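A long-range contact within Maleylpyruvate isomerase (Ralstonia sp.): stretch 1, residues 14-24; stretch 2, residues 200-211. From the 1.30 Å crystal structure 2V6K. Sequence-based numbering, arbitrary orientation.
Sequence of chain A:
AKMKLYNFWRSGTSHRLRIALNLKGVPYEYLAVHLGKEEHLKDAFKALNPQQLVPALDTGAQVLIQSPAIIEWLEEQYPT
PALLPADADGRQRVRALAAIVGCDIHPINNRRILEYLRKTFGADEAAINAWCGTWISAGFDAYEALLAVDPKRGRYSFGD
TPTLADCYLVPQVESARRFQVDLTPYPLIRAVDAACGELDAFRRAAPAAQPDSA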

# COMPACT_ATOMS: atom_id res chain seq x y z
N SER A 14 -10.78 -2.32 7.90
CA SER A 14 -11.85 -3.28 8.17
C SER A 14 -13.04 -3.04 7.25
O SER A 14 -13.57 -3.97 6.65
CB SER A 14 -12.31 -3.18 9.62
OG SER A 14 -11.28 -3.53 10.53
N HIS A 15 -13.45 -1.78 7.17
CA HIS A 15 -14.54 -1.33 6.31
C HIS A 15 -14.27 -1.73 4.85
O HIS A 15 -15.15 -2.28 4.18
CB HIS A 15 -14.64 0.19 6.50
CG HIS A 15 -15.79 0.86 5.81
ND1 HIS A 15 -15.97 2.22 5.87
CD2 HIS A 15 -16.79 0.38 5.03
CE1 HIS A 15 -17.03 2.56 5.16
NE2 HIS A 15 -17.55 1.46 4.64
N ARG A 16 -13.05 -1.47 4.39
CA ARG A 16 -12.59 -1.83 3.05
C ARG A 16 -12.82 -3.31 2.75
O ARG A 16 -13.40 -3.67 1.71
CB ARG A 16 -11.10 -1.47 2.95
CG ARG A 16 -10.41 -1.69 1.61
CD ARG A 16 -8.91 -1.67 1.80
NE ARG A 16 -8.44 -0.35 2.22
CZ ARG A 16 -7.19 -0.08 2.60
NH1 ARG A 16 -6.28 -1.05 2.65
NH2 ARG A 16 -6.85 1.16 2.93
N LEU A 17 -12.38 -4.16 3.66
CA LEU A 17 -12.53 -5.60 3.47
C LEU A 17 -13.98 -6.05 3.61
O LEU A 17 -14.43 -6.93 2.86
CB LEU A 17 -11.60 -6.36 4.43
CG LEU A 17 -11.66 -7.89 4.38
CD1 LEU A 17 -11.49 -8.42 2.96
CD2 LEU A 17 -10.60 -8.47 5.28
N ARG A 18 -14.73 -5.44 4.53
CA ARG A 18 -16.14 -5.78 4.66
C ARG A 18 -16.90 -5.51 3.37
O ARG A 18 -17.77 -6.29 2.99
CB ARG A 18 -16.80 -5.04 5.83
CG ARG A 18 -16.36 -5.52 7.20
CD ARG A 18 -17.18 -4.90 8.33
NE ARG A 18 -17.24 -3.44 8.33
CZ ARG A 18 -16.59 -2.64 9.19
NH1 ARG A 18 -15.78 -3.15 10.12
NH2 ARG A 18 -16.75 -1.33 9.10
N ILE A 19 -16.58 -4.40 2.70
CA ILE A 19 -17.25 -4.10 1.42
C ILE A 19 -16.98 -5.21 0.41
O ILE A 19 -17.90 -5.70 -0.23
CB ILE A 19 -16.82 -2.74 0.83
CG1 ILE A 19 -17.20 -1.58 1.76
CG2 ILE A 19 -17.46 -2.54 -0.54
CD1 ILE A 19 -16.47 -0.27 1.44
N ALA A 20 -15.72 -5.61 0.28
CA ALA A 20 -15.34 -6.65 -0.67
C ALA A 20 -16.03 -7.98 -0.36
O ALA A 20 -16.58 -8.63 -1.26
CB ALA A 20 -13.83 -6.83 -0.71
N LEU A 21 -16.03 -8.38 0.91
CA LEU A 21 -16.72 -9.60 1.33
C LEU A 21 -18.20 -9.55 1.00
O LEU A 21 -18.75 -10.52 0.48
CB LEU A 21 -16.51 -9.87 2.82
CG LEU A 21 -15.12 -10.33 3.24
CD1 LEU A 21 -14.91 -10.08 4.72
CD2 LEU A 21 -14.92 -11.80 2.92
N ASN A 22 -18.84 -8.41 1.28
CA ASN A 22 -20.27 -8.26 1.02
C ASN A 22 -20.58 -8.28 -0.47
O ASN A 22 -21.58 -8.88 -0.89
CB ASN A 22 -20.82 -6.98 1.65
CG ASN A 22 -20.79 -7.02 3.16
OD1 ASN A 22 -20.46 -8.04 3.77
ND2 ASN A 22 -21.12 -5.89 3.78
N LEU A 23 -19.74 -7.64 -1.28
CA LEU A 23 -19.95 -7.65 -2.72
C LEU A 23 -19.88 -9.07 -3.27
O LEU A 23 -20.63 -9.43 -4.18
CB LEU A 23 -18.95 -6.75 -3.44
CG LEU A 23 -19.22 -5.24 -3.33
CD1 LEU A 23 -18.00 -4.46 -3.78
CD2 LEU A 23 -20.43 -4.84 -4.16
N LYS A 24 -19.01 -9.89 -2.69
CA LYS A 24 -18.87 -11.29 -3.10
C LYS A 24 -19.95 -12.19 -2.51
O LYS A 24 -20.10 -13.34 -2.93
CB LYS A 24 -17.49 -11.83 -2.73
CG LYS A 24 -16.31 -11.17 -3.44
CD LYS A 24 -16.38 -11.34 -4.95
CE LYS A 24 -15.05 -10.96 -5.59
NZ LYS A 24 -15.06 -11.17 -7.07
N ASP A 200 -26.61 -2.15 -1.20
CA ASP A 200 -26.72 -2.93 0.03
C ASP A 200 -25.37 -3.41 0.56
O ASP A 200 -25.14 -3.38 1.77
CB ASP A 200 -27.65 -4.13 -0.19
CG ASP A 200 -28.02 -4.81 1.11
OD1 ASP A 200 -28.66 -4.15 1.97
OD2 ASP A 200 -27.68 -5.99 1.27
N ALA A 201 -24.48 -3.84 -0.33
CA ALA A 201 -23.20 -4.39 0.10
C ALA A 201 -22.37 -3.34 0.84
O ALA A 201 -21.71 -3.65 1.83
CB ALA A 201 -22.42 -4.95 -1.08
N PHE A 202 -22.43 -2.10 0.36
CA PHE A 202 -21.74 -0.99 1.01
C PHE A 202 -22.45 -0.59 2.31
O PHE A 202 -21.80 -0.38 3.34
CB PHE A 202 -21.63 0.21 0.07
CG PHE A 202 -20.59 0.06 -1.01
CD1 PHE A 202 -19.32 0.62 -0.86
CD2 PHE A 202 -20.87 -0.63 -2.18
CE1 PHE A 202 -18.35 0.49 -1.85
CE2 PHE A 202 -19.90 -0.77 -3.19
CZ PHE A 202 -18.64 -0.20 -3.02
N ARG A 203 -23.77 -0.49 2.26
CA ARG A 203 -24.53 -0.11 3.45
C ARG A 203 -24.26 -1.06 4.61
O ARG A 203 -24.04 -0.62 5.74
CB ARG A 203 -26.02 -0.05 3.15
CG ARG A 203 -26.40 1.07 2.19
CD ARG A 203 -27.89 1.07 1.88
NE ARG A 203 -28.25 2.25 1.11
CZ ARG A 203 -29.50 2.61 0.82
NH1 ARG A 203 -30.52 1.88 1.23
NH2 ARG A 203 -29.71 3.71 0.10
N ARG A 204 -24.25 -2.36 4.32
CA ARG A 204 -24.05 -3.37 5.35
C ARG A 204 -22.64 -3.36 5.92
O ARG A 204 -22.41 -3.81 7.04
CB ARG A 204 -24.40 -4.76 4.83
CG ARG A 204 -25.90 -4.99 4.69
CD ARG A 204 -26.24 -6.45 4.36
NE ARG A 204 -25.81 -6.82 3.01
CZ ARG A 204 -24.81 -7.66 2.74
NH1 ARG A 204 -24.12 -8.23 3.72
NH2 ARG A 204 -24.50 -7.92 1.48
N ALA A 205 -21.69 -2.81 5.15
CA ALA A 205 -20.28 -2.78 5.53
C ALA A 205 -19.90 -1.54 6.34
O ALA A 205 -18.83 -1.50 6.94
CB ALA A 205 -19.41 -2.87 4.29
N ALA A 206 -20.77 -0.52 6.33
CA ALA A 206 -20.44 0.77 6.95
C ALA A 206 -20.25 0.62 8.46
O ALA A 206 -20.91 -0.20 9.09
CB ALA A 206 -21.53 1.79 6.65
N PRO A 207 -19.32 1.40 9.04
CA PRO A 207 -19.05 1.36 10.49
C PRO A 207 -20.30 1.34 11.38
O PRO A 207 -20.38 0.52 12.29
CB PRO A 207 -18.22 2.63 10.71
CG PRO A 207 -17.45 2.75 9.45
CD PRO A 207 -18.42 2.36 8.36
N ALA A 208 -21.26 2.23 11.11
CA ALA A 208 -22.45 2.35 11.95
C ALA A 208 -23.36 1.11 11.94
O ALA A 208 -24.22 0.96 12.81
CB ALA A 208 -23.24 3.60 11.58
N ALA A 209 -23.16 0.24 10.95
CA ALA A 209 -23.99 -0.97 10.81
C ALA A 209 -23.40 -2.20 11.50
O ALA A 209 -24.01 -3.28 11.48
CB ALA A 209 -24.25 -1.26 9.34
N GLN A 210 -22.24 -2.05 12.13
CA GLN A 210 -21.52 -3.19 12.70
C GLN A 210 -21.96 -3.52 14.12
O GLN A 210 -22.41 -2.64 14.86
CB GLN A 210 -20.01 -2.96 12.64
CG GLN A 210 -19.50 -2.67 11.23
CD GLN A 210 -20.08 -3.62 10.19
OE1 GLN A 210 -20.00 -4.84 10.34
NE2 GLN A 210 -20.69 -3.06 9.15
N PRO A 211 -21.83 -4.81 14.52
CA PRO A 211 -22.25 -5.27 15.85
C PRO A 211 -21.59 -4.52 17.01
O PRO A 211 -22.21 -4.35 18.06
CB PRO A 211 -21.82 -6.74 15.88
CG PRO A 211 -21.69 -7.14 14.46
CD PRO A 211 -21.30 -5.92 13.70
O HOH W 1 -19.72 1.30 2.94
O HOH W 2 -20.46 -5.97 6.66

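The helix of residues 14-24 packs against the short helix 200-205 and the turn that follows it, with the N-to-C directions 141° apart and an axial separation of 8.3 Å at closest approach. The closest approaches of the backbones involve alanines: Asn22 CA and Ala201 CA lie 4.9 Å apart, and Arg18 CA and Ala205 CA 5.2 Å. The methyl of Ala205 sits as a knob among His15, Arg18, Ile19 and Asn22.

The direct polar contacts all run from side chains of the first helix to two carbonyls of the second stretch, Ala205 O and, one turn earlier, Ala201 O. Arg18 grips the carbonyl of Ala205, which has no backbone donor within the stretches, with two donors, NE at 2.9 Å and NH2 at 3.0 Å from Ala205 O, so that the acceptor lies at the edge of the guanidinium; Arg18 NH1 and NH2 also have partners elsewhere in the structure. One turn further along, Asn22 ND2 donates to Ala201 O at 3.0 Å with a nearly linear angle of 168°; that carbonyl otherwise receives only a weak bond from Ala205 N. The second hydrogen of the amide is also used, since Asn22 ND2 donates to a water 3.0 Å away, which in turn donates to Arg204 O. Asn22 OD1 is satisfied elsewhere in the structure.

Arg204 O also accepts from Gln210 NE2 at 2.8 Å, and the same Gln210 NE2 donates to Ala206 O at 2.9 Å. With Gln210 held by these two bonds, its CD lies over one face of the Arg18 guanidinium, 3.4 Å from Arg18 NE. A second water joins His15 NE2 (2.8 Å) to Phe202 O (2.7 Å), donating to the carbonyl.

Apolar contacts complete the interface. Pro207 CD lies over the His15 ring, 3.6 Å from its centroid, while Ile19 CG2 covers a face of Phe202, and Leu23 CD2 meets Ala201 CB at 3.7 Å.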